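PDB 6RQA: iminosuccinate reductase from Paracoccus denitrificans, which catalyses the NADH-dependent reduction of iminosuccinate to L-aspartate, regenerating the amino-group donor of the beta-hydroxyaspartate cycle by which the bacterium assimilates glyoxylate. Local coordinates for residues A[25-30]-A[123-128]; A[86-91]-A[104-109]. One frame throughout, in Å; residues are numbered along the deposited sequence.

Contact 1 of 2, residues A[25-30]-A[123-128]; sequences VAEKEI and GGNLLT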
loop_
_atom_site.group_PDB
_atom_site.type_symbol
_atom_site.label_atom_id
_atom_site.label_comp_id
_atom_site.label_asym_id
_atom_site.label_seq_id
_atom_site.Cartn_x
_atom_site.Cartn_y
_atom_site.Cartn_z
ATOM N N VAL A 25 -1.994 -19.223 0.359
ATOM C CA VAL A 25 -3.179 -19.896 0.879
ATOM C C VAL A 25 -4.365 -19.443 0.041
ATOM O O VAL A 25 -4.780 -18.277 0.118
ATOM C CB VAL A 25 -3.409 -19.601 2.367
ATOM C CG1 VAL A 25 -4.589 -20.410 2.885
ATOM C CG2 VAL A 25 -2.152 -19.900 3.169
ATOM N N ALA A 26 -4.912 -20.358 -0.755
ATOM C CA ALA A 26 -6.028 -20.036 -1.630
ATOM C C ALA A 26 -7.273 -19.687 -0.818
ATOM O O ALA A 26 -7.434 -20.093 0.337
ATOM C CB ALA A 26 -6.327 -21.202 -2.572
ATOM N N GLU A 27 -8.167 -18.921 -1.450
ATOM C CA GLU A 27 -9.393 -18.495 -0.783
ATOM C C GLU A 27 -10.261 -19.687 -0.396
ATOM O O GLU A 27 -10.916 -19.674 0.653
ATOM C CB GLU A 27 -10.171 -17.538 -1.687
ATOM C CG GLU A 27 -11.533 -17.118 -1.149
ATOM C CD GLU A 27 -11.440 -16.112 -0.018
ATOM O OE1 GLU A 27 -10.335 -15.584 0.229
ATOM O OE2 GLU A 27 -12.476 -15.843 0.626
ATOM N N LYS A 28 -10.274 -20.731 -1.228
ATOM C CA LYS A 28 -11.154 -21.869 -0.987
ATOM C C LYS A 28 -10.758 -22.667 0.249
ATOM O O LYS A 28 -11.572 -23.449 0.752
ATOM C CB LYS A 28 -11.176 -22.784 -2.213
ATOM C CG LYS A 28 -9.846 -23.454 -2.519
ATOM C CD LYS A 28 -9.897 -24.176 -3.855
ATOM C CE LYS A 28 -8.611 -24.937 -4.131
ATOM N NZ LYS A 28 -8.402 -26.045 -3.160
ATOM N N GLU A 29 -9.538 -22.488 0.749
ATOM C CA GLU A 29 -9.073 -23.214 1.922
ATOM C C GLU A 29 -9.397 -22.508 3.232
ATOM O O GLU A 29 -9.259 -23.122 4.296
ATOM C CB GLU A 29 -7.558 -23.442 1.833
ATOM C CG GLU A 29 -7.099 -24.129 0.554
ATOM C CD GLU A 29 -7.540 -25.579 0.469
ATOM O OE1 GLU A 29 -7.850 -26.174 1.524
ATOM O OE2 GLU A 29 -7.576 -26.123 -0.653
ATOM N N ILE A 30 -9.832 -21.246 3.181
ATOM C CA ILE A 30 -10.014 -20.461 4.401
ATOM C C ILE A 30 -11.097 -21.069 5.281
ATOM O O ILE A 30 -10.942 -21.161 6.505
ATOM C CB ILE A 30 -10.332 -18.996 4.050
ATOM C CG1 ILE A 30 -9.231 -18.399 3.169
ATOM C CG2 ILE A 30 -10.516 -18.171 5.315
ATOM C CD1 ILE A 30 -7.888 -18.302 3.847
ATOM N N GLY A 123 -5.879 -15.289 0.578
ATOM C CA GLY A 123 -7.145 -14.705 0.167
ATOM C C GLY A 123 -7.811 -13.990 1.329
ATOM O O GLY A 123 -7.843 -14.488 2.456
ATOM N N GLY A 124 -8.347 -12.804 1.049
ATOM C CA GLY A 124 -8.818 -11.944 2.116
ATOM C C GLY A 124 -10.314 -11.719 2.190
ATOM O O GLY A 124 -10.785 -11.029 3.099
ATOM N N ASN A 125 -11.077 -12.288 1.253
ATOM C CA ASN A 125 -12.521 -12.075 1.250
ATOM C C ASN A 125 -13.163 -12.647 2.510
ATOM O O ASN A 125 -13.737 -11.910 3.321
ATOM C CB ASN A 125 -13.145 -12.690 -0.005
ATOM C CG ASN A 125 -12.801 -11.919 -1.263
ATOM O OD1 ASN A 125 -12.406 -10.755 -1.204
ATOM N ND2 ASN A 125 -12.955 -12.566 -2.414
ATOM N N LEU A 126 -13.068 -13.966 2.694
ATOM C CA LEU A 126 -13.653 -14.585 3.879
ATOM C C LEU A 126 -12.972 -14.111 5.156
ATOM O O LEU A 126 -13.620 -14.013 6.204
ATOM C CB LEU A 126 -13.578 -16.109 3.767
ATOM C CG LEU A 126 -14.206 -16.903 4.915
ATOM C CD1 LEU A 126 -15.641 -16.461 5.142
ATOM C CD2 LEU A 126 -14.140 -18.395 4.641
ATOM N N LEU A 127 -11.674 -13.803 5.090
ATOM C CA LEU A 127 -10.966 -13.333 6.278
ATOM C C LEU A 127 -11.536 -12.010 6.774
ATOM O O LEU A 127 -11.670 -11.802 7.986
ATOM C CB LEU A 127 -9.471 -13.196 5.987
ATOM C CG LEU A 127 -8.652 -14.483 5.889
ATOM C CD1 LEU A 127 -7.170 -14.162 5.752
ATOM C CD2 LEU A 127 -8.898 -15.371 7.097
ATOM N N THR A 128 -11.883 -11.107 5.853
ATOM C CA THR A 128 -12.412 -9.805 6.250
ATOM C C THR A 128 -13.703 -9.953 7.045
ATOM O O THR A 128 -13.865 -9.345 8.108
ATOM C CB THR A 128 -12.640 -8.930 5.017
ATOM O OG1 THR A 128 -11.409 -8.780 4.299
ATOM C CG2 THR A 128 -13.148 -7.556 5.430
HETATM O O HOH W 1 -10.260 -15.169 2.910
#
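E27 reaches across to the start of helix 125-143 and puts its carboxylate against the backbone of G123 to L126. Its CB and CG serve as the stem: CG lies anti to the backbone N (chi1 175°) and the chain bends at chi2, which brings CD over to N125 CB, 3.8 Å away. From CD the two oxygens part company. OE2 accepts a hydrogen bond from L126 N at 2.9 Å through its syn lone pair, the N-H pointing at it with an angle of 155°, and it also rests against the CB atoms of N125 and L126. OE1 lies beside G123 and accepts from a water at 2.7 Å; the same water donates to G123 O and accepts from L127 N at 2.9 Å. Cut back to an alanine, this position is likely to leave L126 N without its carboxylate acceptor and the water one partner short. Two amides of the helix's first turn are thus taken up by E27, one directly and one through water, and the negative carboxylate at this end probably interacts favourably with the helix dipole.

Strands 22-25 and 118-123, which lead into the two segments, run parallel in the mixed sheet, and their pairing reaches its end at the bond from G123 N to V25 O (3.2 Å).

Beyond the polar group, I30 adds an apolar contact. Its CG2, anti to the backbone N, meets CD2 of L126 and CD2 of L127, each at 3.7 Å. The I30 and L126 side chains lie alongside with their ends pointing opposite ways, and L127 comes in roughly perpendicular to I30. Both I30 and L127 also touch V326 of helix 316-333.

Contact 2 of 2, residues A[86-91]-A[104-109]; sequences GLKAGG and HQSTVF
F109 offers the edge of its ring to strand 84-92: A89 CB lies near the ring plane, 3.8 Å from CE2, and L87 CD2 also lies at the ring edge. L87 slants across the phenylalanine; with CG between the backbone N and the carbonyl carbon (chi1 75°), CD2 is carried to 4.1 Å from F109 CB. The F109 ring stacks on F109 of the second subunit, and A89 packs on F111 of that subunit, so the L87, A89, T107 and F109 face of the sheet is turned to the dimer partner.

The two segments belong to a beta hairpin, with axes 162° apart, and six backbone bonds pair them in register. L87 with F109, A89 with T107 and G91 with Q105 are the hydrogen-bonded pairs; a typical bond is A89 N to T107 O, 2.8 Å. K88 with V108 and G90 with S106 are the non-hydrogen-bonded pairs between them. At the loop end of the hairpin H104 touches the bound NAD, its ring edge-to-face with Y92.

On the other face, where V108 packs on helix 316-333, K88 runs along its neighbours. Its CG lies 3.8 Å from V108 CG2, and its CD packs at 3.6 Å against S106 CB, before a bend at chi3 (73°) turns the end of the chain. By similarity K88 is the proton donor/acceptor of the active site; its NZ hydrogen-bonds to T128 OG1 and forms a salt bridge with D319.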
loop_
_atom_site.group_PDB
_atom_site.type_symbol
_atom_site.label_atom_id
_atom_site.label_comp_id
_atom_site.label_asym_id
_atom_site.label_seq_id
_atom_site.Cartn_x
_atom_site.Cartn_y
_atom_site.Cartn_z
ATOM N N GLY A 86 2.831 -6.725 7.286
ATOM C CA GLY A 86 2.273 -6.824 5.949
ATOM C C GLY A 86 1.139 -5.830 5.758
ATOM O O GLY A 86 1.110 -4.774 6.391
ATOM N N LEU A 87 0.217 -6.202 4.876
ATOM C CA LEU A 87 -0.896 -5.336 4.518
ATOM C C LEU A 87 -1.979 -6.168 3.850
ATOM O O LEU A 87 -1.737 -7.290 3.395
ATOM C CB LEU A 87 -0.455 -4.209 3.578
ATOM C CG LEU A 87 -0.209 -4.632 2.125
ATOM C CD1 LEU A 87 -0.360 -3.449 1.189
ATOM C CD2 LEU A 87 1.162 -5.273 1.951
ATOM N N LYS A 88 -3.177 -5.599 3.794
ATOM C CA LYS A 88 -4.251 -6.105 2.952
ATOM C C LYS A 88 -4.490 -5.104 1.833
ATOM O O LYS A 88 -4.652 -3.906 2.091
ATOM C CB LYS A 88 -5.539 -6.332 3.747
ATOM C CG LYS A 88 -6.617 -7.059 2.946
ATOM C CD LYS A 88 -7.872 -7.327 3.765
ATOM C CE LYS A 88 -8.666 -6.053 4.002
ATOM N NZ LYS A 88 -9.901 -6.317 4.788
ATOM N N ALA A 89 -4.490 -5.592 0.597
ATOM C CA ALA A 89 -4.702 -4.760 -0.575
ATOM C C ALA A 89 -5.988 -5.174 -1.273
ATOM O O ALA A 89 -6.378 -6.346 -1.248
ATOM C CB ALA A 89 -3.519 -4.856 -1.546
ATOM N N GLY A 90 -6.644 -4.201 -1.898
ATOM C CA GLY A 90 -7.899 -4.446 -2.579
ATOM C C GLY A 90 -8.936 -3.394 -2.253
ATOM O O GLY A 90 -8.588 -2.257 -1.923
ATOM N N GLY A 91 -10.212 -3.757 -2.342
ATOM C CA GLY A 91 -11.268 -2.818 -2.026
ATOM C C GLY A 91 -12.641 -3.205 -2.540
ATOM O O GLY A 91 -13.074 -4.352 -2.382
ATOM N N HIS A 104 -16.638 -6.971 -2.897
ATOM C CA HIS A 104 -15.476 -6.821 -2.032
ATOM C C HIS A 104 -14.386 -7.795 -2.459
ATOM O O HIS A 104 -14.606 -9.011 -2.480
ATOM C CB HIS A 104 -15.860 -7.055 -0.572
ATOM C CG HIS A 104 -16.705 -5.967 0.012
ATOM N ND1 HIS A 104 -16.207 -4.719 0.315
ATOM C CD2 HIS A 104 -18.015 -5.942 0.356
ATOM C CE1 HIS A 104 -17.171 -3.971 0.819
ATOM N NE2 HIS A 104 -18.279 -4.689 0.854
ATOM N N GLN A 105 -13.214 -7.262 -2.796
ATOM C CA GLN A 105 -12.056 -8.063 -3.169
ATOM C C GLN A 105 -10.851 -7.568 -2.387
ATOM O O GLN A 105 -10.565 -6.366 -2.380
ATOM C CB GLN A 105 -11.780 -7.984 -4.674
ATOM C CG GLN A 105 -12.918 -8.492 -5.543
ATOM C CD GLN A 105 -13.140 -9.984 -5.397
ATOM O OE1 GLN A 105 -12.201 -10.744 -5.158
ATOM N NE2 GLN A 105 -14.389 -10.411 -5.539
ATOM N N SER A 106 -10.150 -8.488 -1.729
ATOM C CA SER A 106 -8.998 -8.117 -0.923
ATOM C C SER A 106 -8.048 -9.300 -0.828
ATOM O O SER A 106 -8.430 -10.451 -1.054
ATOM C CB SER A 106 -9.417 -7.646 0.475
ATOM O OG SER A 106 -10.059 -8.683 1.193
ATOM N N THR A 107 -6.796 -8.995 -0.490
ATOM C CA THR A 107 -5.745 -9.998 -0.385
ATOM C C THR A 107 -4.727 -9.533 0.644
ATOM O O THR A 107 -4.295 -8.377 0.608
ATOM C CB THR A 107 -5.061 -10.229 -1.736
ATOM O OG1 THR A 107 -6.053 -10.524 -2.727
ATOM C CG2 THR A 107 -4.078 -11.386 -1.650
ATOM N N VAL A 108 -4.350 -10.426 1.555
ATOM C CA VAL A 108 -3.381 -10.121 2.601
ATOM C C VAL A 108 -2.013 -10.616 2.156
ATOM O O VAL A 108 -1.869 -11.768 1.726
ATOM C CB VAL A 108 -3.784 -10.756 3.942
ATOM C CG1 VAL A 108 -2.767 -10.395 5.018
ATOM C CG2 VAL A 108 -5.176 -10.305 4.349
ATOM N N PHE A 109 -1.012 -9.745 2.250
ATOM C CA PHE A 109 0.373 -10.094 1.958
ATOM C C PHE A 109 1.179 -9.949 3.240
ATOM O O PHE A 109 1.258 -8.853 3.803
ATOM C CB PHE A 109 0.952 -9.208 0.855
ATOM C CG PHE A 109 0.123 -9.176 -0.399
ATOM C CD1 PHE A 109 0.089 -10.267 -1.252
ATOM C CD2 PHE A 109 -0.610 -8.049 -0.731
ATOM C CE1 PHE A 109 -0.670 -10.236 -2.410
ATOM C CE2 PHE A 109 -1.369 -8.013 -1.887
ATOM C CZ PHE A 109 -1.399 -9.107 -2.727
#

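Contact 2 is nested in sequence inside the loop that contact 1 closes, since 86-91 and 104-109 both fall between 25-30 and 123-128. Their centres lie 10 Å apart. Contact 2 lies wholly in the mixed sheet, where the strands run side by side in the order 84-92, 104-111, 118-123, 22-25, while contact 1 touches it only at the ends of strands 22-25 and 118-123. They meet directly: G124 N is 3.2 Å from S106 O, a probable hydrogen bond. Helix 125-143, whose first turn is bonded to E27 in contact 1, carries T128, a partner of the lysine that is, by similarity, the proton donor/acceptor. Both contacts also touch the second subunit.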